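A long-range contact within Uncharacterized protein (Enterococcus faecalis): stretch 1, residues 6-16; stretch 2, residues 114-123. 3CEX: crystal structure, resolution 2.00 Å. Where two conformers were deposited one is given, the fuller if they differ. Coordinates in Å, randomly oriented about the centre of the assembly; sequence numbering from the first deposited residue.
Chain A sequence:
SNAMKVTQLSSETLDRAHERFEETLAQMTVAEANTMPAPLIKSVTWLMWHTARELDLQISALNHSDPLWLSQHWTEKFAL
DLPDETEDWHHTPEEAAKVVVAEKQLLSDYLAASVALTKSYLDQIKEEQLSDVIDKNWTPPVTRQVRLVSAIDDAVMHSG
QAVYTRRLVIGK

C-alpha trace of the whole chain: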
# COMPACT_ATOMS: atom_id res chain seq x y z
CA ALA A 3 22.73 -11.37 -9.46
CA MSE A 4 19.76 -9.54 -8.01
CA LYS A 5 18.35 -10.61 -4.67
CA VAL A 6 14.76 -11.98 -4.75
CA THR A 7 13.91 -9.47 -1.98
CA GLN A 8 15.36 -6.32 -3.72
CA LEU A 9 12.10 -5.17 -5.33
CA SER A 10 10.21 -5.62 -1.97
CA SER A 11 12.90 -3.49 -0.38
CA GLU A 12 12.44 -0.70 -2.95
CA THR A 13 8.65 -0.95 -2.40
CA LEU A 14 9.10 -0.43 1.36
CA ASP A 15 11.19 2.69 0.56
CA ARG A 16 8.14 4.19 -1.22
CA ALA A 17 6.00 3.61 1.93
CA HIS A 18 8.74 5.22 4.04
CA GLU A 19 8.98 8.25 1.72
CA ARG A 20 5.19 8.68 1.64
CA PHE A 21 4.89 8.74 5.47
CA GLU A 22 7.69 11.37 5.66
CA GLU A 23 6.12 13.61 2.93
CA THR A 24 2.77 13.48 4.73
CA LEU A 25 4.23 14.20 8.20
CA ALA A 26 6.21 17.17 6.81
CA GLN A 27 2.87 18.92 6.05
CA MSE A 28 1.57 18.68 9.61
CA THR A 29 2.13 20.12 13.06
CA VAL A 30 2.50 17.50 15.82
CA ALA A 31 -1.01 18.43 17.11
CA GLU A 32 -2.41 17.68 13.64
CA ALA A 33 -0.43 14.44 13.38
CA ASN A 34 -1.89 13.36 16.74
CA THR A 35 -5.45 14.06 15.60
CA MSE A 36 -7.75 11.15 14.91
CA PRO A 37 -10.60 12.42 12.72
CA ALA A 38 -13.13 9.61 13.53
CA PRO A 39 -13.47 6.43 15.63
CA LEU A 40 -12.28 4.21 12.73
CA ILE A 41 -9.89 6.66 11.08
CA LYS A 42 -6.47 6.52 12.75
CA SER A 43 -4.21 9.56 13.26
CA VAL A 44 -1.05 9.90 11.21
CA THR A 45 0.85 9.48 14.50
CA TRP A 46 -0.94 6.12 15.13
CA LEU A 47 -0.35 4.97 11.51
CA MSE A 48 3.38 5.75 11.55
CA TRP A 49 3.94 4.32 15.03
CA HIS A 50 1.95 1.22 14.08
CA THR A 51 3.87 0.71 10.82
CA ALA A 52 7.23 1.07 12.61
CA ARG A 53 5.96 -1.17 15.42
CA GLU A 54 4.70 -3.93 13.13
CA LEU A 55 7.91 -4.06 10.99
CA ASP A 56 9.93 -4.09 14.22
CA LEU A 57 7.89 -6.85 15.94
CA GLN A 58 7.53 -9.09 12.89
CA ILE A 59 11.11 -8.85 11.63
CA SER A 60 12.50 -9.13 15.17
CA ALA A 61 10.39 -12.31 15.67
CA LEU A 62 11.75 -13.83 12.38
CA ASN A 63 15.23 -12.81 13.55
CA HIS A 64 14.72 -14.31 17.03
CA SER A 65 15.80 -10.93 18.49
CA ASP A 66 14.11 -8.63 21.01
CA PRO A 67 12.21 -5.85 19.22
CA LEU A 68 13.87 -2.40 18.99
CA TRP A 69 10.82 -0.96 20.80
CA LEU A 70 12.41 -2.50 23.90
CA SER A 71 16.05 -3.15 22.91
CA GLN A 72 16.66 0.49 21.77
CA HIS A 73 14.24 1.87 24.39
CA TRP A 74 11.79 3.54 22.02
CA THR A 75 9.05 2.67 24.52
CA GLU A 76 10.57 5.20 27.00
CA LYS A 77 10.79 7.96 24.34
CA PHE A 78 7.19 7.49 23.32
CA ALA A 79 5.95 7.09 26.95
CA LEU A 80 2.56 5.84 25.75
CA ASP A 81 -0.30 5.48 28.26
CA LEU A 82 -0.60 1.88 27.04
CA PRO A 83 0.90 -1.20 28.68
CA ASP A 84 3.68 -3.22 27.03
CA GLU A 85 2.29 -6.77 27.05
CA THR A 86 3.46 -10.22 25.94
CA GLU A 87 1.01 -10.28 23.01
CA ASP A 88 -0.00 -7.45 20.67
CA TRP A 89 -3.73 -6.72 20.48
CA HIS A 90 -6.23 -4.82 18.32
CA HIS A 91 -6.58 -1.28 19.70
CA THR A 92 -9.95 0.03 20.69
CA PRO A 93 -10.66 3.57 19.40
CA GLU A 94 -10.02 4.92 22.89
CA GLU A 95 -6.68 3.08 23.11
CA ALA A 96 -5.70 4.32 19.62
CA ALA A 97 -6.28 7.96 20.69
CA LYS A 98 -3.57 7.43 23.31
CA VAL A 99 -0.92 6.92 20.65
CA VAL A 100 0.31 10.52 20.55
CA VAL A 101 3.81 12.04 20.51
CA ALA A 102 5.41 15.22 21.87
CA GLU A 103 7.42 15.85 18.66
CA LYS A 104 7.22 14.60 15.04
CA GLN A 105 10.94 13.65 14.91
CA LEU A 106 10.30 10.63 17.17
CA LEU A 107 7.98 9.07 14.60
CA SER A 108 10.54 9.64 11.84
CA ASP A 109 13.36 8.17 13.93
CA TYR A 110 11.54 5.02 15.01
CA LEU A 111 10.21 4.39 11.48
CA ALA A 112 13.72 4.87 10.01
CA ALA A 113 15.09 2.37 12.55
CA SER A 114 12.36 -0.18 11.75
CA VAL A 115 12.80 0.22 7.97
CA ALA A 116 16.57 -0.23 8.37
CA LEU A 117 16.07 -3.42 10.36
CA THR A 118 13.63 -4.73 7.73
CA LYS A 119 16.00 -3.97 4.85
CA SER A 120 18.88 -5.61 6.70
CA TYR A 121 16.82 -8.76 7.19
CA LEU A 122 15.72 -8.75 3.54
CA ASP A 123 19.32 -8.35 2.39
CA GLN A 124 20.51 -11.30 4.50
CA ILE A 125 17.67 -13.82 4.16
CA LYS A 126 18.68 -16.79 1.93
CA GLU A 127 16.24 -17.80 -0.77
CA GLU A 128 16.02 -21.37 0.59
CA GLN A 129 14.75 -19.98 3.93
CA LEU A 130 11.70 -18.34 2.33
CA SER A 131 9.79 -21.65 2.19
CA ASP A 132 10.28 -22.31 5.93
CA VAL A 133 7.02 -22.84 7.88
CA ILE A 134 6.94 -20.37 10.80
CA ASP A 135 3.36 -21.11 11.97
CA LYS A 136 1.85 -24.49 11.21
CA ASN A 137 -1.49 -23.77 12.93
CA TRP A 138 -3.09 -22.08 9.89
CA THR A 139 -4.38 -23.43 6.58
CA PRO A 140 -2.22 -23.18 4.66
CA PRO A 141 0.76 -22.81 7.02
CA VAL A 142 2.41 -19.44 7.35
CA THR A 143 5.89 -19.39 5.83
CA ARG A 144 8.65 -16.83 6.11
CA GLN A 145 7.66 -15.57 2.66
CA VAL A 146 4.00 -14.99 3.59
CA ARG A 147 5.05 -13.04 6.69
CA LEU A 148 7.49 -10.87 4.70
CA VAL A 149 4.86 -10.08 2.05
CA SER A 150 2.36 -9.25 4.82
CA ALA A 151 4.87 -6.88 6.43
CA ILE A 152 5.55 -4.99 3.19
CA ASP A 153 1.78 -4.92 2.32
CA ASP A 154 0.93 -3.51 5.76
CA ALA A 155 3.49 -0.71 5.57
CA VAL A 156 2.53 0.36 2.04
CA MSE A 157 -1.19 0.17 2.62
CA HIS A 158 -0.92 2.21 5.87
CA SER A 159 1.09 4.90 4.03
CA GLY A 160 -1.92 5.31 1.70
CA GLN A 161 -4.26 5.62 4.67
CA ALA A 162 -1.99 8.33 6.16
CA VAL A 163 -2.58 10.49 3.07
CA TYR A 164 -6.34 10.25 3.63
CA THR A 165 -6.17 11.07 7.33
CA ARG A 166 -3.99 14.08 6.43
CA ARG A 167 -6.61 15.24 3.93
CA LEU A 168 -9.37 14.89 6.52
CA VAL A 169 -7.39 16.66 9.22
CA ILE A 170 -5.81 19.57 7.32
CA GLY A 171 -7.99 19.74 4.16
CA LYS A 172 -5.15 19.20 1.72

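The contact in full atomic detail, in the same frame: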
# COMPACT_ATOMS: atom_id res chain seq x y z
N VAL A 6 16.20 -11.79 -4.56
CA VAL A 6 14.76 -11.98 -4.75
C VAL A 6 13.91 -11.02 -3.87
O VAL A 6 12.71 -10.81 -4.12
CB VAL A 6 14.35 -13.49 -4.58
CG1 VAL A 6 15.18 -14.40 -5.52
CG2 VAL A 6 14.49 -13.93 -3.13
N THR A 7 14.54 -10.42 -2.87
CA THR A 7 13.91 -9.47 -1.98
C THR A 7 14.18 -7.99 -2.37
O THR A 7 13.68 -7.08 -1.70
CB THR A 7 14.43 -9.69 -0.53
OG1 THR A 7 15.85 -9.53 -0.51
CG2 THR A 7 14.03 -11.13 0.02
N GLN A 8 14.97 -7.73 -3.40
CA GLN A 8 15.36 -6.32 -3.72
C GLN A 8 14.14 -5.46 -4.10
O GLN A 8 13.99 -4.32 -3.60
CB GLN A 8 16.43 -6.23 -4.82
CG GLN A 8 16.57 -4.80 -5.41
CD GLN A 8 17.83 -4.58 -6.24
OE1 GLN A 8 18.73 -5.42 -6.26
NE2 GLN A 8 17.89 -3.45 -6.94
N LEU A 9 13.29 -5.96 -4.98
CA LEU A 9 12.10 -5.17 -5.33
C LEU A 9 11.15 -4.89 -4.13
O LEU A 9 10.61 -3.77 -4.04
CB LEU A 9 11.34 -5.77 -6.54
CG LEU A 9 12.04 -5.83 -7.91
CD1 LEU A 9 11.13 -6.42 -8.99
CD2 LEU A 9 12.52 -4.47 -8.31
N SER A 10 10.98 -5.85 -3.22
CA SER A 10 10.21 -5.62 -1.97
C SER A 10 10.82 -4.53 -1.13
O SER A 10 10.11 -3.69 -0.54
CB SER A 10 10.11 -6.90 -1.12
OG SER A 10 9.46 -7.93 -1.84
N SER A 11 12.15 -4.51 -1.09
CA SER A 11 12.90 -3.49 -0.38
C SER A 11 12.69 -2.07 -0.97
O SER A 11 12.53 -1.07 -0.23
CB SER A 11 14.39 -3.88 -0.41
OG SER A 11 15.08 -3.17 0.55
N GLU A 12 12.71 -1.97 -2.29
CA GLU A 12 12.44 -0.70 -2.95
C GLU A 12 10.98 -0.28 -2.76
O GLU A 12 10.67 0.91 -2.65
CB GLU A 12 12.86 -0.80 -4.42
CG GLU A 12 14.37 -1.03 -4.52
CD GLU A 12 14.89 -1.25 -5.92
OE1 GLU A 12 14.09 -1.25 -6.88
OE2 GLU A 12 16.14 -1.45 -6.05
N THR A 13 10.07 -1.24 -2.67
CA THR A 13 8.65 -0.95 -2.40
C THR A 13 8.42 -0.38 -0.99
O THR A 13 7.59 0.58 -0.78
CB THR A 13 7.77 -2.22 -2.63
OG1 THR A 13 7.99 -2.70 -3.97
CG2 THR A 13 6.27 -1.93 -2.46
N LEU A 14 9.09 -0.98 0.00
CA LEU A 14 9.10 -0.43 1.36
C LEU A 14 9.63 1.02 1.42
O LEU A 14 9.06 1.87 2.15
CB LEU A 14 9.88 -1.38 2.30
CG LEU A 14 9.93 -0.99 3.79
CD1 LEU A 14 8.53 -0.96 4.40
CD2 LEU A 14 10.82 -1.98 4.59
N ASP A 15 10.67 1.32 0.63
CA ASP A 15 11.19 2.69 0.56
C ASP A 15 10.11 3.69 0.11
O ASP A 15 10.05 4.80 0.63
CB ASP A 15 12.37 2.79 -0.41
CG ASP A 15 13.66 2.17 0.15
OD1 ASP A 15 13.79 2.10 1.40
OD2 ASP A 15 14.56 1.82 -0.68
N ARG A 16 9.24 3.30 -0.81
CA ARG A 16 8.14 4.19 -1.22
C ARG A 16 7.17 4.44 -0.07
O ARG A 16 6.72 5.58 0.08
CB ARG A 16 7.36 3.69 -2.44
CG ARG A 16 8.17 3.25 -3.64
CD ARG A 16 8.94 4.42 -4.23
NE ARG A 16 9.45 3.98 -5.51
CZ ARG A 16 8.79 4.09 -6.67
NH1 ARG A 16 7.62 4.69 -6.74
NH2 ARG A 16 9.35 3.60 -7.75
N SER A 114 13.07 1.06 12.12
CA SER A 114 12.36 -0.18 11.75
C SER A 114 12.51 -0.54 10.27
O SER A 114 12.57 -1.71 9.93
CB SER A 114 10.89 -0.11 12.13
OG SER A 114 10.81 0.14 13.52
N VAL A 115 12.53 0.46 9.39
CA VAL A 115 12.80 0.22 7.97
C VAL A 115 14.20 -0.32 7.77
O VAL A 115 14.38 -1.27 7.01
CB VAL A 115 12.54 1.51 7.12
CG1 VAL A 115 13.05 1.33 5.68
CG2 VAL A 115 11.03 1.83 7.14
N ALA A 116 15.19 0.25 8.46
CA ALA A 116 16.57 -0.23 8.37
C ALA A 116 16.70 -1.70 8.75
O ALA A 116 17.36 -2.47 8.06
CB ALA A 116 17.52 0.60 9.25
N LEU A 117 16.11 -2.05 9.88
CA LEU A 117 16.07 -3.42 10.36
C LEU A 117 15.47 -4.36 9.30
O LEU A 117 16.02 -5.45 9.02
CB LEU A 117 15.22 -3.50 11.64
CG LEU A 117 15.08 -4.88 12.29
CD1 LEU A 117 16.38 -5.33 13.01
CD2 LEU A 117 13.85 -4.90 13.26
N THR A 118 14.35 -3.94 8.73
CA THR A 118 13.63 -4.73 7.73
C THR A 118 14.54 -4.95 6.52
O THR A 118 14.72 -6.07 6.07
CB THR A 118 12.30 -4.06 7.34
OG1 THR A 118 11.51 -3.87 8.52
CG2 THR A 118 11.51 -4.91 6.32
N LYS A 119 15.16 -3.88 6.05
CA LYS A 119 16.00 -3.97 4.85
C LYS A 119 17.24 -4.83 5.08
O LYS A 119 17.69 -5.51 4.16
CB LYS A 119 16.42 -2.58 4.38
CG LYS A 119 15.26 -1.77 3.82
CD LYS A 119 15.66 -0.29 3.60
CE LYS A 119 16.03 -0.02 2.21
NZ LYS A 119 16.51 1.40 2.00
N SER A 120 17.79 -4.76 6.29
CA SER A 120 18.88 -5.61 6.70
C SER A 120 18.47 -7.07 6.67
O SER A 120 19.19 -7.89 6.15
CB SER A 120 19.36 -5.26 8.11
OG SER A 120 20.38 -6.15 8.53
N TYR A 121 17.29 -7.38 7.19
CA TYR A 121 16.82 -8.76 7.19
C TYR A 121 16.64 -9.24 5.75
O TYR A 121 17.11 -10.33 5.39
CB TYR A 121 15.51 -8.92 8.00
CG TYR A 121 15.09 -10.37 8.14
CD1 TYR A 121 15.61 -11.18 9.14
CD2 TYR A 121 14.18 -10.94 7.27
CE1 TYR A 121 15.24 -12.52 9.26
CE2 TYR A 121 13.81 -12.28 7.38
CZ TYR A 121 14.34 -13.05 8.37
OH TYR A 121 13.98 -14.36 8.45
N LEU A 122 16.00 -8.40 4.93
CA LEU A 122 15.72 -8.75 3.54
C LEU A 122 17.01 -9.01 2.76
O LEU A 122 17.06 -9.87 1.89
CB LEU A 122 14.91 -7.65 2.82
CG LEU A 122 13.41 -7.63 3.18
CD1 LEU A 122 12.71 -6.48 2.50
CD2 LEU A 122 12.78 -8.92 2.80
N ASP A 123 18.03 -8.22 3.07
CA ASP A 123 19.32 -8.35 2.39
C ASP A 123 20.09 -9.60 2.81
O ASP A 123 21.01 -10.02 2.09
CB ASP A 123 20.15 -7.11 2.66
CG ASP A 123 19.66 -5.90 1.89
OD1 ASP A 123 19.04 -6.11 0.81
OD2 ASP A 123 19.87 -4.74 2.38
O HOH W 1 16.99 -7.00 -0.44

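Helices 8-16 and 114-123 pack antiparallel, their axes 171° apart in direction and 9.9 Å apart at closest approach. The register follows from the CA pairs: Thr 7 CA lies 5.9 Å from Leu 122 CA, Ser 11 CA 6.1 Å from Lys 119 CA, and Leu 14 CA 7.6 Å from Val 115 CA. The CA spacing thus widens toward the Leu 14-Val 115 pair; together the stretches bury 458 Å².

At the narrow end, Thr 7 precedes its helix. With chi1 at 59° (p), Thr 7 OG1 donates to Leu 122 O at 2.7 Å, while Thr 7 CG2 rests 3.8 Å from Leu 122 CD2, so one short side chain meets both the backbone carbonyl and the side chain of Leu 122. A water extends the polar side, donating to Thr 7 OG1 (2.8 Å) and to Asp 123 OD1 (2.6 Å).

Leu 122, in the mt rotamer (-77°, 177°), gives up 91 Å², the most of any residue here. Its CD1 comes within 4.2 Å of Ser 11 CB and 4.5 Å of Ser 10 CB. The small Ser 11, pointing toward the partner helix, fits the close backbone approach; its OG is 3.6 Å from Lys 119 CG, a packing contact.

Leu 14 adopts tp (-177°, 62°), which carries CD2 to 3.5 Å from Thr 118 CG2 and 4.1 Å from Val 115 CG1. In the m rotamer (chi1 -57°), Thr 118 turns OG1 back to donate to Ser 114 O at 2.8 Å, and the same conformation places CG2 against Leu 14.

Asp 15 and Lys 119 both leave their backbones sideways, yet their ends converge. Lys 119 has chi3 at 98°, between wells, and NZ reaches Asp 15 OD1 at 2.9 Å in a salt bridge; its bond to Asp 15 OD2, 3.3 Å, is weak. Both residues remain partly exposed, suiting a charged pair.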